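Local coordinates for protein alkaline serine protease AL20 (Nesterenkonia abyssinica, PDB 3CP7) that probably hydrolyses peptide bonds in proteins as a secreted, trypsin-like alkaline serine protease with a chymotrypsin-type double-barrel fold, at residues R121-A127 / S155-I160; F88-Y92 / G200-G204. One frame throughout, in Å; residues are numbered along the deposited sequence.

Interaction 1: residues R121-A127 / S155-I160; sequences RGQYYSA and SSTQGI
Both segments run from a loop into an extended strand, 124-127 and 158-160, of the C-terminal sheet of a trypsin-like fold. The strands are not direct neighbours: strand 142-150 lies between them in the sheet order, their axes approach to 9.0 Å and cross at -69°. The nearest CA atoms are Gly122-Gln158 (7.8 Å) and Tyr125-Ile160 (7.9 Å).

Direct polar contacts gather at and just beyond the loops. Arg121, with chi1 m, chi2 t and chi3 p, makes hydrogen bonds from NH1 to Ser156 O (2.8 Å) and from NH2 to Thr157 O (3.1 Å), both acceptors near the guanidinium plane, while Gln158 CG lies over one face. Gln158 (chi1 m, chi2 t) takes a hydrogen bond on OE1 from Gly122 N (2.8 Å); the positive phi of Gly122 (77/23) favours glycine. Ser155 OG accepts from Thr157 N at 3.1 Å, an ST turn, and also hydrogen-bonds Asp151.

One water joins Gln158 NE2 (3.1 Å), Gln123 N (3.0 Å) and Tyr125 OH (2.7 Å).

Apolar contact follows along the strands: Ala127 CB meets Ile160 CD1 at 3.7 Å, and Tyr125 CD1 meets Ile160 CG2 at 4.4 Å.

The chemistry thus changes from main-chain carbonyls receiving a guanidinium, and a carboxamide receiving a main-chain NH, to hydrocarbon contact between the strands, beside Trp173.

Interaction 2: residues F88-Y92 / G200-G204; sequences FEHDY and GPYFG
The probable catalytic triad of this trypsin-like protease passes through this contact: segment 88-92 carries Asp91, whose OD1 accepts hydrogen bonds from His41 ND1 and Ser188 OG, in a charge-relay geometry that would be completed by Ser169. Residues 88-89 form a short 3-10 segment, with phi/psi near -65/-20, and Asp91 (-82/63) is the centre of an inverse gamma turn, closed by a weak Tyr92 N to His90 O bond of 2.8 Å. Tyr92 then becomes extended (-135/161). Opposite, Pro201 (-73/153) and Tyr202 (-69/129) are extended too, and Gly204 is the N-cap of helix 205-214.

The nearest CA pair is Glu89 and Pro201, 5.4 Å apart. Pro201, its ring C-gamma endo, fits against the turn: CB is 3.5 Å from Glu89 O, and CG is 3.7 Å from Asp91 O and 3.8 Å from Tyr92 CD1, at the edge of the tyrosine ring. In the two-barrel chymotrypsin fold this joins the loop before strand 93-97 of the N-terminal barrel to the segment that leaves the C-terminal sheet for the last helix. Tyr92, with chi1 p, also places CB 3.9 Å from Phe203 CE1; the two rings have centroids 5.9 Å apart and planes at 78°. Tyr92 OH and His90 ND1 share a 2.7 Å hydrogen bond.

No direct hydrogen bond crosses the segments. Two waters bridge the segments instead: water 2 donates to Glu89 O and accepts from Tyr202 N, both at 2.8 Å, and water 3 donates to Glu89 O (2.8 Å) and Tyr202 O (2.7 Å).

From the N terminus, the chain first reaches 88-92, just before strand 93-97 of the N-terminal barrel. It then enters the second sheet through 121-127, follows strand 142-150, and returns at 155-160, where interaction 1 closes a loop of 27 intervening residues. Interaction 2 closes only at 200-204, after 107 intervening residues, so interaction 1 is nested inside it. The centres lie 10 Å apart, and the contacts touch: Ser156 N is 2.9 Å from Glu89 OE2, and Gln158 O is 2.9 Å from Gly200 N, both probable hydrogen bonds. The second joins neighbouring strands 158-161 and 197-200, while the first reaches across to the N-terminal barrel's loop.

Interaction 1: residues R121-A127 / S155-I160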
loop_
_atom_site.group_PDB
_atom_site.type_symbol
_atom_site.label_atom_id
_atom_site.label_comp_id
_atom_site.label_asym_id
_atom_site.label_seq_id
_atom_site.Cartn_x
_atom_site.Cartn_y
_atom_site.Cartn_z
ATOM N N ARG A 121 16.361 9.712 -17.219
ATOM C CA ARG A 121 17.333 8.688 -16.874
ATOM C C ARG A 121 18.751 9.208 -17.107
ATOM O O ARG A 121 18.954 10.156 -17.871
ATOM C CB ARG A 121 17.086 7.429 -17.715
ATOM C CG ARG A 121 15.718 6.803 -17.473
ATOM C CD ARG A 121 15.487 5.545 -18.312
ATOM N NE ARG A 121 16.324 4.415 -17.896
ATOM C CZ ARG A 121 16.081 3.640 -16.837
ATOM N NH1 ARG A 121 15.028 3.875 -16.074
ATOM N NH2 ARG A 121 16.901 2.647 -16.518
ATOM N N GLY A 122 19.725 8.594 -16.449
ATOM C CA GLY A 122 21.131 8.884 -16.716
ATOM C C GLY A 122 21.642 10.169 -16.109
ATOM O O GLY A 122 22.649 10.719 -16.567
ATOM N N GLN A 123 20.979 10.634 -15.054
ATOM C CA GLN A 123 21.422 11.828 -14.341
ATOM C C GLN A 123 22.567 11.526 -13.374
ATOM O O GLN A 123 22.846 10.368 -13.066
ATOM C CB GLN A 123 20.258 12.440 -13.562
ATOM C CG GLN A 123 19.072 12.870 -14.414
ATOM C CD GLN A 123 19.286 14.210 -15.062
ATOM O OE1 GLN A 123 18.759 15.226 -14.599
ATOM N NE2 GLN A 123 20.082 14.232 -16.122
ATOM N N TYR A 124 23.215 12.585 -12.894
ATOM C CA TYR A 124 24.260 12.489 -11.892
ATOM C C TYR A 124 23.632 12.531 -10.493
ATOM O O TYR A 124 22.768 13.372 -10.213
ATOM C CB TYR A 124 25.251 13.650 -12.058
ATOM C CG TYR A 124 26.424 13.607 -11.112
ATOM C CD1 TYR A 124 27.586 12.918 -11.436
ATOM C CD2 TYR A 124 26.373 14.263 -9.887
ATOM C CE1 TYR A 124 28.668 12.886 -10.561
ATOM C CE2 TYR A 124 27.441 14.230 -9.011
ATOM C CZ TYR A 124 28.586 13.544 -9.349
ATOM O OH TYR A 124 29.648 13.532 -8.465
ATOM N N TYR A 125 24.097 11.637 -9.627
ATOM C CA TYR A 125 23.560 11.488 -8.286
ATOM C C TYR A 125 24.622 11.510 -7.213
ATOM O O TYR A 125 25.774 11.122 -7.440
ATOM C CB TYR A 125 22.832 10.142 -8.149
ATOM C CG TYR A 125 21.536 10.050 -8.914
ATOM C CD1 TYR A 125 21.492 9.461 -10.178
ATOM C CD2 TYR A 125 20.349 10.568 -8.380
ATOM C CE1 TYR A 125 20.301 9.370 -10.888
ATOM C CE2 TYR A 125 19.149 10.485 -9.084
ATOM C CZ TYR A 125 19.137 9.889 -10.351
ATOM O OH TYR A 125 17.977 9.783 -11.070
ATOM N N SER A 126 24.190 11.933 -6.027
ATOM C CA SER A 126 24.894 11.719 -4.781
ATOM C C SER A 126 23.999 10.843 -3.906
ATOM O O SER A 126 22.868 11.233 -3.582
ATOM C CB SER A 126 25.145 13.059 -4.090
ATOM O OG SER A 126 25.955 13.886 -4.907
ATOM N N ALA A 127 24.489 9.652 -3.566
ATOM C CA ALA A 127 23.719 8.681 -2.773
ATOM C C ALA A 127 24.339 8.544 -1.393
ATOM O O ALA A 127 25.558 8.598 -1.250
ATOM C CB ALA A 127 23.682 7.334 -3.471
ATOM N N SER A 155 16.014 -4.116 -16.701
ATOM C CA SER A 155 14.885 -3.533 -15.984
ATOM C C SER A 155 15.016 -2.016 -15.980
ATOM O O SER A 155 16.010 -1.470 -16.461
ATOM C CB SER A 155 14.807 -4.073 -14.550
ATOM O OG SER A 155 15.589 -3.304 -13.640
ATOM N N SER A 156 14.011 -1.346 -15.416
ATOM C CA SER A 156 14.003 0.117 -15.353
ATOM C C SER A 156 14.898 0.687 -14.242
ATOM O O SER A 156 15.026 1.913 -14.111
ATOM C CB SER A 156 12.575 0.647 -15.207
ATOM O OG SER A 156 12.015 0.186 -13.985
ATOM N N THR A 157 15.515 -0.169 -13.428
ATOM C CA THR A 157 16.429 0.363 -12.399
ATOM C C THR A 157 17.666 0.994 -13.044
ATOM O O THR A 157 17.936 0.795 -14.246
ATOM C CB THR A 157 16.867 -0.699 -11.375
ATOM O OG1 THR A 157 17.667 -1.682 -12.039
ATOM C CG2 THR A 157 15.651 -1.361 -10.751
ATOM N N GLN A 158 18.398 1.768 -12.253
ATOM C CA GLN A 158 19.649 2.380 -12.704
ATOM C C GLN A 158 20.747 2.097 -11.703
ATOM O O GLN A 158 20.476 1.910 -10.515
ATOM C CB GLN A 158 19.503 3.892 -12.862
ATOM C CG GLN A 158 18.386 4.317 -13.792
ATOM C CD GLN A 158 18.419 5.807 -14.047
ATOM O OE1 GLN A 158 18.918 6.256 -15.076
ATOM N NE2 GLN A 158 17.930 6.586 -13.094
ATOM N N GLY A 159 21.984 2.075 -12.191
ATOM C CA GLY A 159 23.132 1.824 -11.343
ATOM C C GLY A 159 24.086 2.992 -11.317
ATOM O O GLY A 159 24.235 3.711 -12.308
ATOM N N ILE A 160 24.721 3.184 -10.164
ATOM C CA ILE A 160 25.820 4.138 -10.032
ATOM C C ILE A 160 27.038 3.477 -9.388
ATOM O O ILE A 160 26.898 2.537 -8.620
ATOM C CB ILE A 160 25.421 5.392 -9.192
ATOM C CG1 ILE A 160 24.925 5.001 -7.781
ATOM C CG2 ILE A 160 24.391 6.225 -9.943
ATOM C CD1 ILE A 160 24.675 6.183 -6.837
HETATM O O HOH W 1 18.495 9.574 -13.749
#

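Interaction 2: residues F88-Y92 / G200-G204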
loop_
_atom_site.group_PDB
_atom_site.type_symbol
_atom_site.label_atom_id
_atom_site.label_comp_id
_atom_site.label_asym_id
_atom_site.label_seq_id
_atom_site.Cartn_x
_atom_site.Cartn_y
_atom_site.Cartn_z
ATOM N N PHE A 88 11.980 -5.710 -8.044
ATOM C CA PHE A 88 13.000 -4.687 -7.801
ATOM C C PHE A 88 12.776 -3.385 -8.575
ATOM O O PHE A 88 13.305 -2.336 -8.175
ATOM C CB PHE A 88 14.419 -5.226 -8.029
ATOM C CG PHE A 88 14.927 -6.067 -6.891
ATOM C CD1 PHE A 88 14.955 -7.455 -6.987
ATOM C CD2 PHE A 88 15.342 -5.467 -5.704
ATOM C CE1 PHE A 88 15.416 -8.229 -5.912
ATOM C CE2 PHE A 88 15.807 -6.234 -4.628
ATOM C CZ PHE A 88 15.843 -7.616 -4.749
ATOM N N GLU A 89 11.980 -3.422 -9.645
ATOM C CA GLU A 89 11.649 -2.152 -10.305
ATOM C C GLU A 89 10.907 -1.203 -9.369
ATOM O O GLU A 89 10.859 0.002 -9.619
ATOM C CB GLU A 89 10.833 -2.355 -11.586
ATOM C CG GLU A 89 11.631 -2.962 -12.732
ATOM C CD GLU A 89 10.924 -2.893 -14.068
ATOM O OE1 GLU A 89 9.674 -2.820 -14.098
ATOM O OE2 GLU A 89 11.644 -2.912 -15.092
ATOM N N HIS A 90 10.328 -1.754 -8.297
ATOM C CA HIS A 90 9.547 -0.950 -7.354
ATOM C C HIS A 90 9.998 -1.153 -5.922
ATOM O O HIS A 90 9.186 -1.119 -5.000
ATOM C CB HIS A 90 8.045 -1.214 -7.533
ATOM C CG HIS A 90 7.579 -0.925 -8.923
ATOM N ND1 HIS A 90 7.282 0.350 -9.353
ATOM C CD2 HIS A 90 7.437 -1.729 -10.002
ATOM C CE1 HIS A 90 6.941 0.313 -10.629
ATOM N NE2 HIS A 90 7.045 -0.932 -11.052
ATOM N N ASP A 91 11.304 -1.314 -5.719
ATOM C CA ASP A 91 11.825 -1.477 -4.366
ATOM C C ASP A 91 11.993 -0.114 -3.700
ATOM O O ASP A 91 13.108 0.302 -3.378
ATOM C CB ASP A 91 13.156 -2.240 -4.345
ATOM C CG ASP A 91 13.619 -2.570 -2.936
ATOM O OD1 ASP A 91 14.820 -2.863 -2.745
ATOM O OD2 ASP A 91 12.785 -2.539 -2.008
ATOM N N TYR A 92 10.875 0.587 -3.528
ATOM C CA TYR A 92 10.826 1.847 -2.792
ATOM C C TYR A 92 9.614 1.795 -1.864
ATOM O O TYR A 92 8.686 0.993 -2.055
ATOM C CB TYR A 92 10.742 3.062 -3.736
ATOM C CG TYR A 92 9.677 2.921 -4.790
ATOM C CD1 TYR A 92 10.013 2.591 -6.109
ATOM C CD2 TYR A 92 8.323 3.078 -4.483
ATOM C CE1 TYR A 92 9.033 2.429 -7.082
ATOM C CE2 TYR A 92 7.338 2.909 -5.443
ATOM C CZ TYR A 92 7.696 2.579 -6.750
ATOM O OH TYR A 92 6.723 2.402 -7.708
ATOM N N GLY A 200 19.232 1.516 -7.959
ATOM C CA GLY A 200 18.092 2.167 -7.344
ATOM C C GLY A 200 16.950 2.208 -8.324
ATOM O O GLY A 200 17.163 2.330 -9.528
ATOM N N PRO A 201 15.717 2.117 -7.823
ATOM C CA PRO A 201 14.573 2.064 -8.727
ATOM C C PRO A 201 14.269 3.397 -9.398
ATOM O O PRO A 201 14.548 4.467 -8.835
ATOM C CB PRO A 201 13.419 1.656 -7.802
ATOM C CG PRO A 201 13.825 2.238 -6.457
ATOM C CD PRO A 201 15.312 2.005 -6.404
ATOM N N TYR A 202 13.660 3.332 -10.574
ATOM C CA TYR A 202 13.219 4.550 -11.235
ATOM C C TYR A 202 12.050 5.167 -10.466
ATOM O O TYR A 202 11.059 4.491 -10.162
ATOM C CB TYR A 202 12.839 4.282 -12.699
ATOM C CG TYR A 202 12.462 5.543 -13.433
ATOM C CD1 TYR A 202 11.126 5.846 -13.681
ATOM C CD2 TYR A 202 13.442 6.450 -13.839
ATOM C CE1 TYR A 202 10.775 7.022 -14.335
ATOM C CE2 TYR A 202 13.093 7.632 -14.493
ATOM C CZ TYR A 202 11.761 7.896 -14.741
ATOM O OH TYR A 202 11.412 9.069 -15.374
ATOM N N PHE A 203 12.163 6.452 -10.149
ATOM C CA PHE A 203 11.056 7.146 -9.490
ATOM C C PHE A 203 10.098 7.675 -10.559
ATOM O O PHE A 203 10.279 8.782 -11.094
ATOM C CB PHE A 203 11.568 8.280 -8.594
ATOM C CG PHE A 203 11.811 7.877 -7.145
ATOM C CD1 PHE A 203 12.054 6.545 -6.759
ATOM C CD2 PHE A 203 11.835 8.860 -6.164
ATOM C CE1 PHE A 203 12.266 6.214 -5.400
ATOM C CE2 PHE A 203 12.075 8.533 -4.815
ATOM C CZ PHE A 203 12.288 7.215 -4.441
ATOM N N GLY A 204 9.100 6.861 -10.883
ATOM C CA GLY A 204 8.111 7.218 -11.888
ATOM C C GLY A 204 6.756 7.492 -11.278
ATOM O O GLY A 204 6.666 7.918 -10.127
HETATM O O HOH W 2 12.920 0.781 -11.408
HETATM O O HOH W 3 9.714 2.275 -10.777
HETATM O O HOH W 4 7.776 4.463 -10.134
#